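Local coordinates for protein glycosaminoglycan xylosylkinase (Hydra vulgaris, PDB 5XOM) that probably transfers phosphate from a nucleotide to xylose in the glycosaminoglycan linker, as a secretory-pathway kinase of the Fam20 family, at residues R60-L74 against F139-V153. Numbering follows the deposited sequence.
Sequences RALTVDSDVEIYKVL and FHLDRLLGFYRAPPV
Leu74 sets its forked end against both Phe139 and Pro152: CD2 lies 3.9 Å from Pro152 CB, and both methyls border Phe139 CE2. Ile70 CG2 and Thr63 CG2 come to the edge of the same ring, while the backbone of Pro152 and Val153 lies over the rim of one face. This apolar centre illustrates how a helix and a loop can share one aromatic anchor. Next outward is Arg143, whose chain bends at chi3 (68°) and brings the guanidinium beneath Ile70, CB sitting over the centre of one face. NH2 gives a nearly straight, in-plane bond of 2.6 Å to Val64 O, and NH1 reaches Asp67 OD1 at 3.5 Å in a weak salt bridge, the two planes 60° apart. A methionine in place of Arg143 would probably leave Val64 O without this donor and Asp67 without this weak ion pair. The Tyr148 and Thr63 side chains cross at about a right angle, with Thr63 OG1 in the ring plane 3.3 Å from CD1. That hydroxyl donates to a water, which donates to Asp142 OD1 and Ala150 O, bridging three polar groups. The loops are pinned by Leu62 N, bonded to Tyr148 O at 2.8 Å. At the polar edge, Arg60 NH2 lies over one face of the Arg149 guanidinium, 3.9 Å from its NH2; salt bridges to Asp262 and Asp265, respectively, probably offset the like charges, and Arg60 NH1 hydrogen-bonds Ser290 O. Thus the start of helix 67-79 and its preceding loop are fastened to the end of helix 132-144, probably the counterpart of kinase helix αC, and the turn into strand 153-159, outermost within this chain in a five-stranded antiparallel sheet consistent with a kinase-like N-lobe, flanked by helix 49-56, strand 205-212 and helix 339-347.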
loop_
_atom_site.group_PDB
_atom_site.type_symbol
_atom_site.label_atom_id
_atom_site.label_comp_id
_atom_site.label_asym_id
_atom_site.label_seq_id
_atom_site.Cartn_x
_atom_site.Cartn_y
_atom_site.Cartn_z
ATOM N N ARG A 60 10.415 -12.429 -1.982
ATOM C CA ARG A 60 10.430 -11.998 -3.374
ATOM C C ARG A 60 10.223 -10.497 -3.546
ATOM O O ARG A 60 10.002 -10.038 -4.675
ATOM C CB ARG A 60 9.360 -12.756 -4.163
ATOM C CG ARG A 60 9.670 -14.248 -4.350
ATOM C CD ARG A 60 11.047 -14.448 -5.005
ATOM N NE ARG A 60 11.150 -13.766 -6.287
ATOM C CZ ARG A 60 12.189 -13.865 -7.109
ATOM N NH1 ARG A 60 13.252 -14.621 -6.829
ATOM N NH2 ARG A 60 12.181 -13.195 -8.260
ATOM N N ALA A 61 10.332 -9.711 -2.475
ATOM C CA ALA A 61 10.191 -8.260 -2.601
ATOM C C ALA A 61 10.729 -7.587 -1.351
ATOM O O ALA A 61 10.245 -7.857 -0.247
ATOM C CB ALA A 61 8.733 -7.860 -2.838
ATOM N N LEU A 62 11.711 -6.698 -1.521
ATOM C CA LEU A 62 12.170 -5.892 -0.400
ATOM C C LEU A 62 11.275 -4.681 -0.176
ATOM O O LEU A 62 11.085 -4.261 0.970
ATOM C CB LEU A 62 13.619 -5.438 -0.615
ATOM C CG LEU A 62 14.733 -6.486 -0.510
ATOM C CD1 LEU A 62 16.096 -5.788 -0.606
ATOM C CD2 LEU A 62 14.617 -7.326 0.769
ATOM N N THR A 63 10.709 -4.119 -1.240
ATOM C CA THR A 63 9.836 -2.960 -1.148
ATOM C C THR A 63 8.539 -3.246 -1.893
ATOM O O THR A 63 8.402 -4.253 -2.594
ATOM C CB THR A 63 10.507 -1.699 -1.709
ATOM O OG1 THR A 63 10.878 -1.928 -3.074
ATOM C CG2 THR A 63 11.758 -1.354 -0.903
ATOM N N VAL A 64 7.582 -2.334 -1.738
ATOM C CA VAL A 64 6.230 -2.518 -2.241
ATOM C C VAL A 64 5.844 -1.332 -3.116
ATOM O O VAL A 64 6.497 -0.288 -3.120
ATOM C CB VAL A 64 5.212 -2.691 -1.099
ATOM C CG1 VAL A 64 5.455 -4.000 -0.380
ATOM C CG2 VAL A 64 5.311 -1.515 -0.134
ATOM N N ASP A 65 4.746 -1.513 -3.850
ATOM C CA ASP A 65 4.248 -0.494 -4.766
ATOM C C ASP A 65 3.731 0.742 -4.038
ATOM O O ASP A 65 3.699 1.826 -4.630
ATOM C CB ASP A 65 3.151 -1.103 -5.643
ATOM C CG ASP A 65 2.567 -0.111 -6.630
ATOM O OD1 ASP A 65 3.342 0.669 -7.223
ATOM O OD2 ASP A 65 1.334 -0.123 -6.825
ATOM N N SER A 66 3.341 0.605 -2.770
ATOM C CA SER A 66 2.704 1.683 -2.012
ATOM C C SER A 66 3.666 2.842 -1.772
ATOM O O SER A 66 4.613 2.723 -0.988
ATOM C CB SER A 66 2.194 1.142 -0.680
ATOM O OG SER A 66 1.858 2.207 0.193
ATOM N N ASP A 67 3.378 3.990 -2.389
ATOM C CA ASP A 67 4.167 5.189 -2.132
ATOM C C ASP A 67 3.987 5.681 -0.704
ATOM O O ASP A 67 4.912 6.268 -0.131
ATOM C CB ASP A 67 3.794 6.296 -3.118
ATOM C CG ASP A 67 4.318 6.031 -4.520
ATOM O OD1 ASP A 67 5.145 5.105 -4.685
ATOM O OD2 ASP A 67 3.905 6.752 -5.455
ATOM N N VAL A 68 2.809 5.462 -0.116
ATOM C CA VAL A 68 2.575 5.901 1.257
ATOM C C VAL A 68 3.525 5.187 2.209
ATOM O O VAL A 68 4.158 5.811 3.070
ATOM C CB VAL A 68 1.104 5.683 1.653
ATOM C CG1 VAL A 68 0.899 6.030 3.111
ATOM C CG2 VAL A 68 0.202 6.534 0.778
ATOM N N GLU A 69 3.649 3.870 2.056
ATOM C CA GLU A 69 4.524 3.104 2.939
ATOM C C GLU A 69 5.992 3.460 2.713
ATOM O O GLU A 69 6.753 3.609 3.676
ATOM C CB GLU A 69 4.288 1.607 2.738
ATOM C CG GLU A 69 2.877 1.155 3.109
ATOM C CD GLU A 69 2.742 -0.358 3.215
ATOM O OE1 GLU A 69 3.779 -1.046 3.301
ATOM O OE2 GLU A 69 1.598 -0.861 3.226
ATOM N N ILE A 70 6.402 3.614 1.451
ATOM C CA ILE A 70 7.807 3.888 1.150
ATOM C C ILE A 70 8.184 5.311 1.552
ATOM O O ILE A 70 9.228 5.531 2.182
ATOM C CB ILE A 70 8.102 3.608 -0.336
ATOM C CG1 ILE A 70 8.109 2.099 -0.572
ATOM C CG2 ILE A 70 9.448 4.174 -0.737
ATOM C CD1 ILE A 70 9.289 1.403 0.102
ATOM N N TYR A 71 7.343 6.300 1.215
ATOM C CA TYR A 71 7.645 7.676 1.622
ATOM C C TYR A 71 7.699 7.812 3.135
ATOM O O TYR A 71 8.471 8.622 3.658
ATOM C CB TYR A 71 6.624 8.673 1.068
ATOM C CG TYR A 71 6.732 8.946 -0.415
ATOM C CD1 TYR A 71 7.306 8.017 -1.274
ATOM C CD2 TYR A 71 6.289 10.152 -0.953
ATOM C CE1 TYR A 71 7.403 8.258 -2.627
ATOM C CE2 TYR A 71 6.387 10.407 -2.314
ATOM C CZ TYR A 71 6.943 9.451 -3.142
ATOM O OH TYR A 71 7.058 9.674 -4.493
ATOM N N LYS A 72 6.884 7.040 3.854
ATOM C CA LYS A 72 6.946 7.064 5.310
ATOM C C LYS A 72 8.327 6.649 5.800
ATOM O O LYS A 72 8.870 7.245 6.739
ATOM C CB LYS A 72 5.864 6.146 5.879
ATOM C CG LYS A 72 5.733 6.147 7.392
ATOM C CD LYS A 72 4.509 5.335 7.787
ATOM C CE LYS A 72 4.351 5.261 9.279
ATOM N NZ LYS A 72 3.761 6.519 9.806
ATOM N N VAL A 73 8.906 5.618 5.179
ATOM C CA VAL A 73 10.237 5.162 5.565
ATOM C C VAL A 73 11.297 6.170 5.126
ATOM O O VAL A 73 12.191 6.524 5.903
ATOM C CB VAL A 73 10.496 3.757 4.992
ATOM C CG1 VAL A 73 11.939 3.327 5.245
ATOM C CG2 VAL A 73 9.523 2.753 5.604
ATOM N N LEU A 74 11.202 6.665 3.886
ATOM C CA LEU A 74 12.175 7.641 3.388
ATOM C C LEU A 74 12.167 8.914 4.228
ATOM O O LEU A 74 13.227 9.475 4.534
ATOM C CB LEU A 74 11.891 7.969 1.921
ATOM C CG LEU A 74 11.982 6.815 0.920
ATOM C CD1 LEU A 74 11.743 7.318 -0.512
ATOM C CD2 LEU A 74 13.354 6.135 1.022
ATOM N N PHE A 139 17.856 2.977 -6.669
ATOM C CA PHE A 139 16.747 2.528 -5.840
ATOM C C PHE A 139 15.402 2.905 -6.458
ATOM O O PHE A 139 14.500 2.066 -6.550
ATOM C CB PHE A 139 16.882 3.093 -4.426
ATOM C CG PHE A 139 15.585 3.183 -3.689
ATOM C CD1 PHE A 139 14.902 2.039 -3.301
ATOM C CD2 PHE A 139 15.047 4.420 -3.373
ATOM C CE1 PHE A 139 13.701 2.129 -2.623
ATOM C CE2 PHE A 139 13.848 4.520 -2.694
ATOM C CZ PHE A 139 13.173 3.375 -2.319
ATOM N N HIS A 140 15.258 4.142 -6.935
ATOM C CA HIS A 140 13.980 4.517 -7.532
ATOM C C HIS A 140 13.750 3.817 -8.860
ATOM O O HIS A 140 12.602 3.511 -9.204
ATOM C CB HIS A 140 13.888 6.029 -7.696
ATOM C CG HIS A 140 13.729 6.741 -6.398
ATOM N ND1 HIS A 140 12.549 6.723 -5.687
ATOM C CD2 HIS A 140 14.604 7.464 -5.661
ATOM C CE1 HIS A 140 12.702 7.413 -4.570
ATOM N NE2 HIS A 140 13.939 7.873 -4.531
ATOM N N LEU A 141 14.809 3.545 -9.621
ATOM C CA LEU A 141 14.598 2.817 -10.860
ATOM C C LEU A 141 14.203 1.373 -10.577
ATOM O O LEU A 141 13.443 0.775 -11.343
ATOM C CB LEU A 141 15.848 2.875 -11.739
ATOM C CG LEU A 141 15.774 1.974 -12.964
ATOM C CD1 LEU A 141 14.916 2.672 -14.009
ATOM C CD2 LEU A 141 17.150 1.651 -13.535
ATOM N N ASP A 142 14.682 0.820 -9.463
ATOM C CA ASP A 142 14.315 -0.541 -9.079
ATOM C C ASP A 142 12.819 -0.648 -8.798
ATOM O O ASP A 142 12.177 -1.629 -9.189
ATOM C CB ASP A 142 15.129 -0.950 -7.850
ATOM C CG ASP A 142 14.592 -2.193 -7.167
ATOM O OD1 ASP A 142 13.718 -2.064 -6.283
ATOM O OD2 ASP A 142 15.055 -3.303 -7.492
ATOM N N ARG A 143 12.235 0.383 -8.175
ATOM C CA ARG A 143 10.786 0.411 -7.980
ATOM C C ARG A 143 10.059 0.704 -9.288
ATOM O O ARG A 143 9.038 0.074 -9.590
ATOM C CB ARG A 143 10.426 1.446 -6.918
ATOM C CG ARG A 143 11.156 1.228 -5.613
ATOM C CD ARG A 143 10.633 2.129 -4.521
ATOM N NE ARG A 143 9.273 1.756 -4.137
ATOM C CZ ARG A 143 8.218 2.548 -4.285
ATOM N NH1 ARG A 143 8.364 3.765 -4.795
ATOM N NH2 ARG A 143 7.016 2.133 -3.912
ATOM N N LEU A 144 10.578 1.650 -10.081
ATOM C CA LEU A 144 9.927 2.021 -11.335
ATOM C C LEU A 144 9.821 0.830 -12.286
ATOM O O LEU A 144 8.800 0.650 -12.960
ATOM C CB LEU A 144 10.687 3.175 -11.997
ATOM C CG LEU A 144 10.220 3.620 -13.385
ATOM C CD1 LEU A 144 8.773 4.082 -13.314
ATOM C CD2 LEU A 144 11.124 4.726 -13.931
ATOM N N LEU A 145 10.862 0.003 -12.356
ATOM C CA LEU A 145 10.824 -1.160 -13.232
ATOM C C LEU A 145 10.106 -2.352 -12.616
ATOM O O LEU A 145 9.985 -3.387 -13.282
ATOM C CB LEU A 145 12.240 -1.581 -13.629
ATOM C CG LEU A 145 13.102 -0.596 -14.412
ATOM C CD1 LEU A 145 14.539 -1.101 -14.481
ATOM C CD2 LEU A 145 12.519 -0.364 -15.806
ATOM N N GLY A 146 9.627 -2.240 -11.377
ATOM C CA GLY A 146 8.880 -3.320 -10.761
ATOM C C GLY A 146 9.713 -4.453 -10.214
ATOM O O GLY A 146 9.169 -5.529 -9.948
ATOM N N PHE A 147 11.025 -4.260 -10.050
ATOM C CA PHE A 147 11.853 -5.303 -9.452
ATOM C C PHE A 147 11.643 -5.374 -7.940
ATOM O O PHE A 147 11.518 -6.465 -7.377
ATOM C CB PHE A 147 13.330 -5.066 -9.782
ATOM C CG PHE A 147 13.691 -5.351 -11.212
ATOM C CD1 PHE A 147 13.282 -6.522 -11.828
ATOM C CD2 PHE A 147 14.441 -4.446 -11.944
ATOM C CE1 PHE A 147 13.616 -6.789 -13.147
ATOM C CE2 PHE A 147 14.782 -4.709 -13.263
ATOM C CZ PHE A 147 14.365 -5.883 -13.863
ATOM N N TYR A 148 11.618 -4.218 -7.269
ATOM C CA TYR A 148 11.396 -4.121 -5.823
ATOM C C TYR A 148 12.414 -4.943 -5.022
ATOM O O TYR A 148 12.084 -5.558 -4.008
ATOM C CB TYR A 148 9.954 -4.514 -5.456
ATOM C CG TYR A 148 8.909 -3.595 -6.081
ATOM C CD1 TYR A 148 8.755 -2.285 -5.638
ATOM C CD2 TYR A 148 8.090 -4.033 -7.118
ATOM C CE1 TYR A 148 7.821 -1.438 -6.209
ATOM C CE2 TYR A 148 7.148 -3.189 -7.695
ATOM C CZ TYR A 148 7.020 -1.896 -7.236
ATOM O OH TYR A 148 6.094 -1.057 -7.811
ATOM N N ARG A 149 13.678 -4.920 -5.456
ATOM C CA ARG A 149 14.757 -5.688 -4.841
ATOM C C ARG A 149 15.853 -4.831 -4.234
ATOM O O ARG A 149 16.920 -5.369 -3.900
ATOM C CB ARG A 149 15.387 -6.616 -5.868
ATOM C CG ARG A 149 14.375 -7.481 -6.466
ATOM C CD ARG A 149 14.838 -8.275 -7.641
ATOM N NE ARG A 149 13.616 -8.656 -8.319
ATOM C CZ ARG A 149 13.536 -9.417 -9.387
ATOM N NH1 ARG A 149 14.619 -9.953 -9.961
ATOM N NH2 ARG A 149 12.335 -9.668 -9.883
ATOM N N ALA A 150 15.653 -3.523 -4.149
ATOM C CA ALA A 150 16.659 -2.609 -3.637
ATOM C C ALA A 150 16.214 -2.021 -2.303
ATOM O O ALA A 150 15.059 -1.596 -2.184
ATOM C CB ALA A 150 16.915 -1.479 -4.641
ATOM N N PRO A 151 17.087 -1.990 -1.297
ATOM C CA PRO A 151 16.752 -1.368 -0.023
ATOM C C PRO A 151 16.535 0.182 -0.211
ATOM O O PRO A 151 17.168 0.765 -1.082
ATOM C CB PRO A 151 17.957 -1.637 0.874
ATOM C CG PRO A 151 18.901 -2.450 0.090
ATOM C CD PRO A 151 18.458 -2.537 -1.325
ATOM N N PRO A 152 15.659 0.744 0.593
ATOM C CA PRO A 152 15.416 2.209 0.491
ATOM C C PRO A 152 16.685 3.044 0.643
ATOM O O PRO A 152 17.546 2.774 1.484
ATOM C CB PRO A 152 14.431 2.471 1.639
ATOM C CG PRO A 152 13.697 1.175 1.821
ATOM C CD PRO A 152 14.572 0.047 1.299
ATOM N N VAL A 153 16.779 4.091 -0.183
ATOM C CA VAL A 153 17.897 5.034 -0.192
ATOM C C VAL A 153 17.351 6.455 -0.158
ATOM O O VAL A 153 16.407 6.783 -0.885
ATOM C CB VAL A 153 18.789 4.844 -1.435
ATOM C CG1 VAL A 153 19.985 5.788 -1.381
ATOM C CG2 VAL A 153 19.231 3.382 -1.579
HETATM O O HOH W 1 10.344 -9.139 -6.940
HETATM O O HOH W 2 13.116 -1.165 -3.889
#